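Local coordinates for protein separin (Saccharomyces cerevisiae, PDB 5U1T) that cleaves the Scc1 subunit of cohesin at the onset of anaphase, acting as a caspase-like cysteine protease that securin holds inactive for most of the cell cycle, at residues 591-596 and 635-640. Sequence-based numbering, arbitrary orientation.
Sequences QKSDEK and EKYYSS
The hydroxyl of S593 touches two consecutive tyrosines, Y637 and Y638, its OG set in the corner between their rings, and van der Waals contact dominates. This OG stands anti to the backbone N (chi1 -170°) and lies 3.2 Å from CD1 of Y637, while CE2 of Y638 is 3.7 Å from that same OG, which meets this second ring at its edge, near the ring plane. The carbonyl O of S593 sits over one face of the Y637 ring, displaced toward the rim. D594 approaches the Y637 ring obliquely, its carboxylate plane turned 62° from the ring plane, and its OD1 is 3.7 Å from CE1 of Y637.

Charge adds little: K636 NZ stays 4.4 Å from D594 OD2, beyond salt-bridge range; the same NZ makes a weak hydrogen bond to Y637 OH.

The contact, plain packing in the helical region away from the catalytic site, buries 190 Å² in all and sets the short, weakly bonded helix 593-596, which follows helix 578-590, against helix 635-638, which follows helix 621-633. Y638 is buried: it touches W589 and L590 of helix 578-590 and I631 of helix 621-633, and its hydroxyl is hydrogen-bonded to E604 of helix 602-617.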
loop_
_atom_site.group_PDB
_atom_site.type_symbol
_atom_site.label_atom_id
_atom_site.label_comp_id
_atom_site.label_asym_id
_atom_site.label_seq_id
_atom_site.Cartn_x
_atom_site.Cartn_y
_atom_site.Cartn_z
ATOM N N GLN A 591 -24.824 -0.213 16.785
ATOM C CA GLN A 591 -26.264 0.026 16.680
ATOM C C GLN A 591 -26.886 0.502 17.985
ATOM O O GLN A 591 -27.875 1.245 17.971
ATOM C CB GLN A 591 -26.985 -1.239 16.227
ATOM C CG GLN A 591 -28.136 -0.949 15.285
ATOM C CD GLN A 591 -27.713 -0.061 14.117
ATOM O OE1 GLN A 591 -26.758 -0.367 13.396
ATOM N NE2 GLN A 591 -28.419 1.054 13.938
ATOM N N LYS A 592 -26.308 0.048 19.101
ATOM C CA LYS A 592 -26.721 0.436 20.445
ATOM C C LYS A 592 -25.936 1.658 20.903
ATOM O O LYS A 592 -25.666 1.839 22.091
ATOM C CB LYS A 592 -26.520 -0.725 21.427
ATOM C CG LYS A 592 -26.881 -2.085 20.839
ATOM C CD LYS A 592 -27.765 -2.910 21.777
ATOM C CE LYS A 592 -28.533 -3.974 20.979
ATOM N NZ LYS A 592 -29.212 -3.386 19.780
ATOM N N SER A 593 -25.564 2.486 19.937
ATOM C CA SER A 593 -24.874 3.738 20.191
ATOM C C SER A 593 -25.608 4.633 21.194
ATOM O O SER A 593 -24.994 5.162 22.125
ATOM C CB SER A 593 -24.690 4.496 18.872
ATOM O OG SER A 593 -23.826 5.607 19.029
ATOM N N ASP A 594 -26.917 4.805 21.001
ATOM C CA ASP A 594 -27.697 5.758 21.804
ATOM C C ASP A 594 -28.325 5.136 23.058
ATOM O O ASP A 594 -28.748 5.855 23.956
ATOM C CB ASP A 594 -28.803 6.407 20.959
ATOM C CG ASP A 594 -28.273 7.073 19.691
ATOM O OD1 ASP A 594 -27.334 6.523 19.057
ATOM O OD2 ASP A 594 -28.816 8.145 19.323
ATOM N N GLU A 595 -28.422 3.808 23.096
ATOM C CA GLU A 595 -28.616 3.084 24.360
ATOM C C GLU A 595 -27.442 3.388 25.294
ATOM O O GLU A 595 -27.616 3.863 26.415
ATOM C CB GLU A 595 -28.680 1.564 24.153
ATOM C CG GLU A 595 -30.010 0.927 23.769
ATOM C CD GLU A 595 -29.838 -0.587 23.524
ATOM O OE1 GLU A 595 -30.305 -1.092 22.470
ATOM O OE2 GLU A 595 -29.209 -1.264 24.384
ATOM N N LYS A 596 -26.237 3.091 24.815
ATOM C CA LYS A 596 -25.040 3.174 25.648
ATOM C C LYS A 596 -24.776 4.603 26.151
ATOM O O LYS A 596 -24.122 4.776 27.187
ATOM C CB LYS A 596 -23.823 2.632 24.882
ATOM C CG LYS A 596 -23.761 1.107 24.818
ATOM C CD LYS A 596 -22.320 0.596 24.919
ATOM C CE LYS A 596 -21.651 0.955 26.279
ATOM N NZ LYS A 596 -22.072 0.071 27.408
ATOM N N GLU A 635 -23.253 9.538 13.864
ATOM C CA GLU A 635 -22.408 10.727 13.918
ATOM C C GLU A 635 -22.393 11.465 15.270
ATOM O O GLU A 635 -21.399 12.121 15.623
ATOM C CB GLU A 635 -22.874 11.674 12.827
ATOM C CG GLU A 635 -22.157 12.978 12.737
ATOM C CD GLU A 635 -22.511 13.666 11.442
ATOM O OE1 GLU A 635 -23.641 14.224 11.344
ATOM O OE2 GLU A 635 -21.671 13.613 10.508
ATOM N N LYS A 636 -23.494 11.362 16.017
ATOM C CA LYS A 636 -23.599 11.940 17.356
ATOM C C LYS A 636 -22.434 11.540 18.254
ATOM O O LYS A 636 -22.092 12.258 19.186
ATOM C CB LYS A 636 -24.923 11.521 18.016
ATOM C CG LYS A 636 -25.204 12.142 19.399
ATOM C CD LYS A 636 -26.567 11.702 19.952
ATOM C CE LYS A 636 -26.803 12.225 21.361
ATOM N NZ LYS A 636 -27.984 11.576 22.010
ATOM N N TYR A 637 -21.825 10.399 17.957
ATOM C CA TYR A 637 -20.786 9.833 18.798
ATOM C C TYR A 637 -19.488 9.607 18.059
ATOM O O TYR A 637 -18.415 9.529 18.668
ATOM C CB TYR A 637 -21.266 8.510 19.387
ATOM C CG TYR A 637 -22.460 8.680 20.294
ATOM C CD1 TYR A 637 -23.754 8.686 19.776
ATOM C CD2 TYR A 637 -22.296 8.858 21.665
ATOM C CE1 TYR A 637 -24.856 8.848 20.605
ATOM C CE2 TYR A 637 -23.387 9.024 22.495
ATOM C CZ TYR A 637 -24.669 9.020 21.961
ATOM O OH TYR A 637 -25.763 9.187 22.786
ATOM N N TYR A 638 -19.578 9.478 16.738
ATOM C CA TYR A 638 -18.423 9.025 15.988
ATOM C C TYR A 638 -17.942 10.079 15.028
ATOM O O TYR A 638 -17.249 9.771 14.059
ATOM C CB TYR A 638 -18.755 7.734 15.254
ATOM C CG TYR A 638 -18.961 6.560 16.184
ATOM C CD1 TYR A 638 -17.885 5.768 16.578
ATOM C CD2 TYR A 638 -20.229 6.250 16.682
ATOM C CE1 TYR A 638 -18.064 4.690 17.422
ATOM C CE2 TYR A 638 -20.417 5.174 17.540
ATOM C CZ TYR A 638 -19.327 4.402 17.908
ATOM O OH TYR A 638 -19.506 3.324 18.741
ATOM N N SER A 639 -18.290 11.329 15.313
ATOM C CA SER A 639 -18.007 12.418 14.389
ATOM C C SER A 639 -16.517 12.543 14.121
ATOM O O SER A 639 -16.118 12.924 13.018
ATOM C CB SER A 639 -18.548 13.746 14.921
ATOM O OG SER A 639 -17.540 14.463 15.623
ATOM N N SER A 640 -15.698 12.215 15.117
ATOM C CA SER A 640 -14.245 12.371 15.005
ATOM C C SER A 640 -13.650 11.379 14.015
ATOM O O SER A 640 -12.578 11.591 13.448
ATOM C CB SER A 640 -13.569 12.204 16.381
ATOM O OG SER A 640 -13.333 10.839 16.715
#